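Side-chain contacts in ESAT-6-like protein MAB_3112 (Mycobacterium abscessus, PDB 4I0X), which is of unknown function but belongs to the WXG100 family of secreted ESAT-6-like proteins and forms a complex with its partner MAB_3113: residues 10-15 and 64-69; 21-26 and 51-56; 31-36 and 43-48. The protein carries 4 engineered substitutions. One frame throughout, in Å; residues are numbered along the deposited sequence.

Contact 1: residues 10-15 and 64-69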
loop_
_atom_site.group_PDB
_atom_site.type_symbol
_atom_site.label_atom_id
_atom_site.label_comp_id
_atom_site.label_asym_id
_atom_site.label_seq_id
_atom_site.Cartn_x
_atom_site.Cartn_y
_atom_site.Cartn_z
ATOM N N LYS A 10 -4.210 15.402 8.148
ATOM C CA LYS A 10 -3.269 15.866 7.128
ATOM C C LYS A 10 -2.319 14.755 6.779
ATOM O O LYS A 10 -1.958 14.562 5.606
ATOM C CB LYS A 10 -2.493 17.098 7.594
ATOM C CG LYS A 10 -3.370 18.313 7.787
ATOM C CD LYS A 10 -2.567 19.538 8.209
ATOM C CE LYS A 10 -1.864 20.128 7.005
ATOM N NZ LYS A 10 -1.189 21.407 7.315
ATOM N N PHE A 11 -1.943 13.982 7.785
ATOM C CA PHE A 11 -1.015 12.872 7.550
ATOM C C PHE A 11 -1.664 11.818 6.661
ATOM O O PHE A 11 -1.096 11.406 5.646
ATOM C CB PHE A 11 -0.604 12.267 8.875
ATOM C CG PHE A 11 0.482 11.230 8.762
ATOM C CD1 PHE A 11 0.201 9.975 8.269
ATOM C CD2 PHE A 11 1.772 11.508 9.171
ATOM C CE1 PHE A 11 1.201 9.002 8.178
ATOM C CE2 PHE A 11 2.774 10.537 9.072
ATOM C CZ PHE A 11 2.471 9.291 8.578
ATOM N N ALA A 12 -2.861 11.384 7.025
ATOM C CA ALA A 12 -3.578 10.391 6.228
ATOM C C ALA A 12 -3.816 10.883 4.774
ATOM O O ALA A 12 -3.665 10.133 3.821
ATOM C CB ALA A 12 -4.899 10.069 6.902
ATOM N N ALA A 13 -4.206 12.146 4.621
ATOM C CA ALA A 13 -4.472 12.710 3.314
ATOM C C ALA A 13 -3.208 12.740 2.463
ATOM O O ALA A 13 -3.233 12.365 1.292
ATOM C CB ALA A 13 -5.028 14.091 3.436
ATOM N N SER A 14 -2.106 13.165 3.062
ATOM C CA SER A 14 -0.819 13.216 2.352
ATOM C C SER A 14 -0.356 11.821 1.925
ATOM O O SER A 14 0.121 11.636 0.803
ATOM C CB SER A 14 0.255 13.882 3.226
ATOM O OG SER A 14 1.460 14.041 2.501
ATOM N N LEU A 15 -0.478 10.844 2.822
ATOM C CA LEU A 15 -0.073 9.496 2.503
ATOM C C LEU A 15 -0.935 8.948 1.370
ATOM O O LEU A 15 -0.427 8.280 0.496
ATOM C CB LEU A 15 -0.165 8.608 3.737
ATOM C CG LEU A 15 0.170 7.129 3.521
ATOM C CD1 LEU A 15 1.608 6.935 3.002
ATOM C CD2 LEU A 15 -0.036 6.371 4.845
ATOM N N THR A 64 -8.187 8.055 2.708
ATOM C CA THR A 64 -9.000 9.163 2.294
ATOM C C THR A 64 -10.253 9.297 3.130
ATOM O O THR A 64 -10.638 10.394 3.491
ATOM C CB THR A 64 -9.393 8.962 0.813
ATOM O OG1 THR A 64 -8.201 9.052 0.008
ATOM C CG2 THR A 64 -10.358 9.974 0.380
ATOM N N ASP A 65 -10.907 8.178 3.401
ATOM C CA ASP A 65 -12.087 8.177 4.261
ATOM C C ASP A 65 -11.762 8.705 5.641
ATOM O O ASP A 65 -12.417 9.595 6.109
ATOM C CB ASP A 65 -12.687 6.774 4.389
ATOM C CG ASP A 65 -13.226 6.248 3.078
ATOM O OD1 ASP A 65 -13.445 7.058 2.147
ATOM O OD2 ASP A 65 -13.431 5.016 2.982
ATOM N N ILE A 66 -10.762 8.157 6.314
ATOM C CA ILE A 66 -10.524 8.615 7.677
ATOM C C ILE A 66 -10.029 10.059 7.642
ATOM O O ILE A 66 -10.327 10.829 8.530
ATOM C CB ILE A 66 -9.518 7.692 8.445
ATOM C CG1 ILE A 66 -9.554 7.918 9.957
ATOM C CG2 ILE A 66 -8.111 7.920 7.969
ATOM C CD1 ILE A 66 -10.901 7.957 10.549
ATOM N N ALA A 67 -9.249 10.418 6.634
ATOM C CA ALA A 67 -8.762 11.806 6.536
ATOM C C ALA A 67 -9.940 12.760 6.482
ATOM O O ALA A 67 -9.963 13.755 7.176
ATOM C CB ALA A 67 -7.858 11.987 5.318
ATOM N N SER A 68 -10.920 12.453 5.648
ATOM C CA SER A 68 -12.098 13.313 5.477
ATOM C C SER A 68 -12.948 13.388 6.735
ATOM O O SER A 68 -13.395 14.462 7.123
ATOM C CB SER A 68 -12.935 12.788 4.326
ATOM O OG SER A 68 -12.145 12.805 3.153
ATOM N N THR A 69 -13.198 12.234 7.347
ATOM C CA THR A 69 -13.990 12.185 8.572
ATOM C C THR A 69 -13.317 12.992 9.668
ATOM O O THR A 69 -13.964 13.777 10.347
ATOM C CB THR A 69 -14.245 10.727 9.000
ATOM O OG1 THR A 69 -14.900 10.053 7.930
ATOM C CG2 THR A 69 -15.139 10.652 10.205
#
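Ala12 and Ala67 face each other where helix 4-32 and helix 40-72 run side by side, and their methyls illustrate how small side chains let two helices come close. The segment axes approach to 8.1 Å and their directions differ by 147°, an antiparallel crossing well away from strict alignment.

Between residues 10-15 and 64-69 the side-chain contacts are all apolar. Ala67 CB lies 3.9 Å from Ala12 CB and 4.0 Å from Ala13 CB, so one methyl rests against two successive residues of the other helix; it also meets the backbone, 3.7 Å from Ala13 N. Beside Ala67 CB, the CG2 branch of Ile66 also touches Ala12 CB at 4.0 Å. The longer CG1 branch, anti to the backbone N (chi1 -164°), carries the end of Ile66 away from residues 10-15.

Within residues 64-69 the hydroxyl of Ser68 bonds along its own helix, OG donating to Thr64 O at 2.9 Å, and Ser68 N reaches the same oxygen from the opposite face of the carbonyl plane. The polar tie between the helices comes from Ser9, whose OG bonds to Ala67 O, while Leu37 of the MAB_3113 chain packs on Ala12.

The contact closes the antiparallel helical hairpin of this WXG100 protein near the end away from the turn, and its chemistry implies close fit by shape, without charge or directional bonding between the two segments' side chains.

Contact 2: residues 21-26 and 51-56. Engineered in segment 21-26: Asn24 (natural residue Ser).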
loop_
_atom_site.group_PDB
_atom_site.type_symbol
_atom_site.label_atom_id
_atom_site.label_comp_id
_atom_site.label_asym_id
_atom_site.label_seq_id
_atom_site.Cartn_x
_atom_site.Cartn_y
_atom_site.Cartn_z
ATOM N N ALA A 21 -0.144 8.171 -6.362
ATOM C CA ALA A 21 0.925 8.449 -7.312
ATOM C C ALA A 21 1.857 7.263 -7.497
ATOM O O ALA A 21 2.222 6.911 -8.633
ATOM C CB ALA A 21 1.703 9.622 -6.883
ATOM N N GLY A 22 2.279 6.682 -6.378
ATOM C CA GLY A 22 3.204 5.569 -6.392
ATOM C C GLY A 22 2.628 4.362 -7.075
ATOM O O GLY A 22 3.302 3.691 -7.855
ATOM N N SER A 23 1.388 4.055 -6.729
ATOM C CA SER A 23 0.669 2.968 -7.340
ATOM C C SER A 23 0.507 3.122 -8.865
ATOM O O SER A 23 0.670 2.163 -9.609
ATOM C CB SER A 23 -0.707 2.853 -6.694
ATOM O OG SER A 23 -1.375 1.716 -7.205
ATOM N N ASN A 24 0.154 4.314 -9.332
ATOM C CA ASN A 24 -0.025 4.537 -10.759
ATOM C C ASN A 24 1.320 4.411 -11.500
ATOM O O ASN A 24 1.423 3.862 -12.599
ATOM C CB ASN A 24 -0.653 5.909 -10.988
ATOM C CG ASN A 24 -2.126 5.954 -10.552
ATOM O OD1 ASN A 24 -2.733 4.924 -10.289
ATOM N ND2 ASN A 24 -2.689 7.145 -10.484
ATOM N N SER A 25 2.348 4.950 -10.878
ATOM C CA SER A 25 3.705 4.864 -11.411
ATOM C C SER A 25 4.180 3.411 -11.522
ATOM O O SER A 25 4.746 2.989 -12.548
ATOM C CB SER A 25 4.669 5.717 -10.570
ATOM O OG SER A 25 5.988 5.682 -11.091
ATOM N N LEU A 26 3.908 2.622 -10.510
ATOM C CA LEU A 26 4.341 1.233 -10.527
ATOM C C LEU A 26 3.548 0.441 -11.551
ATOM O O LEU A 26 4.055 -0.468 -12.143
ATOM C CB LEU A 26 4.149 0.588 -9.162
ATOM C CG LEU A 26 5.274 0.804 -8.186
ATOM C CD1 LEU A 26 4.766 0.454 -6.806
ATOM C CD2 LEU A 26 6.514 -0.032 -8.597
ATOM N N GLU A 51 -2.902 -8.134 -7.523
ATOM C CA GLU A 51 -3.241 -8.224 -6.105
ATOM C C GLU A 51 -2.581 -7.086 -5.307
ATOM O O GLU A 51 -3.202 -6.489 -4.471
ATOM C CB GLU A 51 -2.894 -9.596 -5.519
ATOM C CG GLU A 51 -3.063 -9.621 -4.021
ATOM C CD GLU A 51 -2.958 -11.003 -3.399
ATOM O OE1 GLU A 51 -2.629 -11.988 -4.100
ATOM O OE2 GLU A 51 -3.190 -11.086 -2.184
ATOM N N MET A 52 -1.319 -6.769 -5.571
ATOM C CA MET A 52 -0.697 -5.621 -4.930
ATOM C C MET A 52 -1.440 -4.254 -5.171
ATOM O O MET A 52 -1.655 -3.456 -4.254
ATOM C CB MET A 52 0.760 -5.554 -5.391
ATOM C CG MET A 52 1.563 -4.565 -4.700
ATOM S SD MET A 52 3.359 -4.781 -4.920
ATOM C CE MET A 52 3.768 -3.575 -3.683
ATOM N N GLN A 53 -1.805 -3.977 -6.412
ATOM C CA GLN A 53 -2.478 -2.764 -6.783
ATOM C C GLN A 53 -3.869 -2.731 -6.138
ATOM O O GLN A 53 -4.346 -1.681 -5.722
ATOM C CB GLN A 53 -2.598 -2.720 -8.294
ATOM C CG GLN A 53 -3.211 -1.479 -8.846
ATOM C CD GLN A 53 -3.343 -1.556 -10.354
ATOM O OE1 GLN A 53 -3.833 -2.549 -10.899
ATOM N NE2 GLN A 53 -2.880 -0.521 -11.041
ATOM N N ASP A 54 -4.519 -3.882 -6.061
ATOM C CA ASP A 54 -5.809 -3.961 -5.404
ATOM C C ASP A 54 -5.644 -3.582 -3.933
ATOM O O ASP A 54 -6.443 -2.830 -3.401
ATOM C CB ASP A 54 -6.440 -5.354 -5.596
ATOM C CG ASP A 54 -7.873 -5.454 -5.045
ATOM O OD1 ASP A 54 -8.790 -4.780 -5.601
ATOM O OD2 ASP A 54 -8.094 -6.258 -4.093
ATOM N N GLY A 55 -4.583 -4.060 -3.288
ATOM C CA GLY A 55 -4.372 -3.747 -1.894
ATOM C C GLY A 55 -4.109 -2.260 -1.704
ATOM O O GLY A 55 -4.640 -1.607 -0.808
ATOM N N ALA A 56 -3.309 -1.722 -2.588
ATOM C CA ALA A 56 -2.921 -0.319 -2.555
ATOM C C ALA A 56 -4.134 0.586 -2.693
ATOM O O ALA A 56 -4.310 1.518 -1.924
ATOM C CB ALA A 56 -1.872 -0.034 -3.647
HETATM O O HOH W 1 -2.522 1.946 -9.473
#
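Ser23 stands opposite Gln53 and Ala56 on the facing sides of two helices, and the contact shows how a small polar residue can serve both a packed interior and a hydrated margin. Its hydroxyl is the meeting point. Ser23 OG lies 4.0 Å from Ala56 CB and equally far from Gln53 CG, at van der Waals range from both. On this packed side the hydroxyl is set against a methyl and a methylene, and Ser23 and Ala56 are buried. The closest CA atoms across the pair, those of Ser23 and Gln53, are 6.6 Å apart.

The other side is looser and is bridged by an ordered water. Gln53 extends from its helix with CG anti to the backbone N (chi1 -177°) and the next torsion also trans, which reaches the amide out toward residues 21-26 without touching them. There NE2 of Gln53 donates to the water at 2.9 Å. The same water is hydrogen-bonded to Ser23 OG at 2.6 Å and donates to OD1 of Asn24 at 3.1 Å. Three side chains from two helices thus share one water in place of a direct polar bond between Ser23 and Gln53. Asn24 is an engineered residue, serine in the natural protein, so its part in this bridge belongs to the crystallised variant.

Around the pair, the MAB_3113 chain covers the neighbouring positions: its Leu72 packs on Met52 and Ala56, and its Phe26 on Leu26. The contact therefore lies in the middle of the antiparallel helical hairpin of the WXG100 family, one water bridging helix 4-32 and helix 40-72, with the partner subunit laid against both.

Contact 3: residues 31-36 and 43-48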
loop_
_atom_site.group_PDB
_atom_site.type_symbol
_atom_site.label_atom_id
_atom_site.label_comp_id
_atom_site.label_asym_id
_atom_site.label_seq_id
_atom_site.Cartn_x
_atom_site.Cartn_y
_atom_site.Cartn_z
ATOM N N GLN A 31 3.403 -2.920 -16.205
ATOM C CA GLN A 31 2.866 -3.206 -17.531
ATOM C C GLN A 31 3.952 -3.139 -18.613
ATOM O O GLN A 31 3.888 -3.888 -19.573
ATOM C CB GLN A 31 1.731 -2.248 -17.913
ATOM C CG GLN A 31 0.524 -2.316 -16.980
ATOM C CD GLN A 31 0.113 -3.746 -16.628
ATOM O OE1 GLN A 31 0.066 -4.641 -17.488
ATOM N NE2 GLN A 31 -0.195 -3.963 -15.352
ATOM N N SER A 32 4.942 -2.257 -18.476
ATOM C CA SER A 32 5.949 -2.151 -19.545
ATOM C C SER A 32 6.783 -3.437 -19.636
ATOM O O SER A 32 7.413 -3.693 -20.674
ATOM C CB SER A 32 6.875 -0.943 -19.339
ATOM O OG SER A 32 7.816 -1.209 -18.302
ATOM N N LEU A 33 6.823 -4.230 -18.564
ATOM C CA LEU A 33 7.658 -5.448 -18.614
ATOM C C LEU A 33 7.109 -6.516 -19.559
ATOM O O LEU A 33 7.860 -7.355 -20.048
ATOM C CB LEU A 33 7.805 -6.070 -17.240
ATOM C CG LEU A 33 8.510 -5.226 -16.197
ATOM C CD1 LEU A 33 8.335 -5.978 -14.899
ATOM C CD2 LEU A 33 9.995 -4.986 -16.553
ATOM N N PHE A 34 5.804 -6.482 -19.821
ATOM C CA PHE A 34 5.138 -7.598 -20.482
ATOM C C PHE A 34 5.261 -7.574 -21.980
ATOM O O PHE A 34 4.986 -8.573 -22.642
ATOM C CB PHE A 34 3.675 -7.686 -20.036
ATOM C CG PHE A 34 3.535 -7.913 -18.573
ATOM C CD1 PHE A 34 4.356 -8.811 -17.928
ATOM C CD2 PHE A 34 2.620 -7.198 -17.821
ATOM C CE1 PHE A 34 4.229 -9.021 -16.576
ATOM C CE2 PHE A 34 2.522 -7.395 -16.452
ATOM C CZ PHE A 34 3.311 -8.295 -15.842
ATOM N N GLY A 35 5.732 -6.443 -22.510
ATOM C CA GLY A 35 6.110 -6.352 -23.895
ATOM C C GLY A 35 7.203 -7.333 -24.263
ATOM O O GLY A 35 7.207 -7.870 -25.385
ATOM N N VAL A 36 8.116 -7.617 -23.335
ATOM C CA VAL A 36 9.163 -8.604 -23.621
ATOM C C VAL A 36 9.078 -9.858 -22.763
ATOM O O VAL A 36 9.425 -10.956 -23.215
ATOM C CB VAL A 36 10.586 -8.049 -23.447
ATOM C CG1 VAL A 36 10.863 -6.912 -24.451
ATOM C CG2 VAL A 36 10.802 -7.625 -22.010
ATOM N N ASP A 43 3.338 -14.408 -16.031
ATOM C CA ASP A 43 1.922 -14.507 -15.755
ATOM C C ASP A 43 1.695 -14.381 -14.273
ATOM O O ASP A 43 0.752 -13.713 -13.822
ATOM C CB ASP A 43 1.345 -15.845 -16.255
ATOM C CG ASP A 43 1.250 -15.913 -17.783
ATOM O OD1 ASP A 43 1.283 -14.841 -18.434
ATOM O OD2 ASP A 43 1.142 -17.032 -18.338
ATOM N N ALA A 44 2.548 -15.041 -13.500
ATOM C CA ALA A 44 2.426 -15.011 -12.041
ATOM C C ALA A 44 2.734 -13.601 -11.517
ATOM O O ALA A 44 2.094 -13.122 -10.594
ATOM C CB ALA A 44 3.365 -16.031 -11.413
ATOM N N TYR A 45 3.708 -12.937 -12.116
ATOM C CA TYR A 45 4.037 -11.565 -11.758
ATOM C C TYR A 45 2.859 -10.624 -12.016
ATOM O O TYR A 45 2.495 -9.806 -11.181
ATOM C CB TYR A 45 5.243 -11.114 -12.572
ATOM C CG TYR A 45 5.951 -9.884 -12.027
ATOM C CD1 TYR A 45 5.579 -8.617 -12.420
ATOM C CD2 TYR A 45 7.034 -10.008 -11.188
ATOM C CE1 TYR A 45 6.254 -7.505 -11.976
ATOM C CE2 TYR A 45 7.691 -8.910 -10.716
ATOM C CZ TYR A 45 7.309 -7.647 -11.130
ATOM O OH TYR A 45 8.008 -6.536 -10.675
ATOM N N ARG A 46 2.276 -10.726 -13.200
ATOM C CA ARG A 46 1.073 -9.976 -13.502
ATOM C C ARG A 46 -0.046 -10.172 -12.471
ATOM O O ARG A 46 -0.681 -9.216 -12.090
ATOM C CB ARG A 46 0.562 -10.305 -14.901
ATOM C CG ARG A 46 -0.684 -9.513 -15.260
ATOM C CD ARG A 46 -1.298 -9.995 -16.548
ATOM N NE ARG A 46 -0.369 -10.004 -17.669
ATOM C CZ ARG A 46 -0.310 -9.074 -18.626
ATOM N NH1 ARG A 46 -1.117 -8.010 -18.603
ATOM N NH2 ARG A 46 0.568 -9.210 -19.623
ATOM N N SER A 47 -0.312 -11.395 -12.008
ATOM C CA SER A 47 -1.381 -11.544 -11.053
ATOM C C SER A 47 -0.948 -11.131 -9.609
ATOM O O SER A 47 -1.749 -10.661 -8.841
ATOM C CB SER A 47 -2.036 -12.928 -11.147
ATOM O OG SER A 47 -1.250 -13.940 -10.594
ATOM N N GLY A 48 0.341 -11.218 -9.291
ATOM C CA GLY A 48 0.864 -10.636 -8.083
ATOM C C GLY A 48 0.665 -9.123 -8.022
ATOM O O GLY A 48 0.260 -8.584 -6.995
#
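The torsions of Phe34 and Arg46 bring the two side chains together: the ring of Phe34 leaves with CG anti to the carbonyl carbon (chi1 -61°), while Arg46 starts with CG anti to the backbone N and bends at chi3 (-55°), folding its guanidinium back over the ring. The result is an off-centre cation-pi stack. The two planes are 25° apart with centres at 4.1 Å, and NH2 of Arg46 comes within 3.4 Å of Phe34 CD2 near the rim. Nearer the backbone, the aliphatic root of Arg46 adds apolar contact, its CB 3.5 Å from Phe34 CZ. One arginine thus covers the phenylalanine with both its base and its tip.

Gln31 meets the arginine from another direction. The two side chains cross at about a right angle, and OE1 of Gln31 lies 3.7 Å from NH1 of Arg46, a distance at which a weak electrostatic attraction is possible, while the same oxygen sits in the plane of the Phe34 ring at its edge.

Tyr45 is buried like Phe34 and Leu33, unlike the exposed Arg46. Phe34 CZ points at the edge of its ring, 4.1 Å from Tyr45 CD1, and the CD1 methyl of Leu33 touches Tyr45 CE1 at 3.9 Å. The tyrosine hydroxyl is hydrogen-bonded to Thr20 of the MAB_3113 chain, and Trp37 packs edge-to-face with the Tyr45 ring.

Trp37 is the tryptophan of the Trp-X-Gly signature of the WXG100 family, and the contact is an aromatic cluster beside the turn of its helical hairpin.

Overall arrangement
All three contacts join the same two helices, 4-32 and 40-72, and are nested along the chain, contact 3 innermost and contact 1 outermost. They follow one antiparallel hairpin from near the chain ends to the turn: the centres of contacts 1 and 3 are about 32 Å apart, on opposite sides of the chain's centre, with contact 2 between them. All are largely buried, though contact 3 has an exposed arginine at its rim. Chemistry changes with position. Small methyls suffice in contact 1, a water joins polar side chains in contact 2, where the helices are spaced more widely than in contact 1, and two aromatic rings, a leucine and one stacked arginine meet in contact 3.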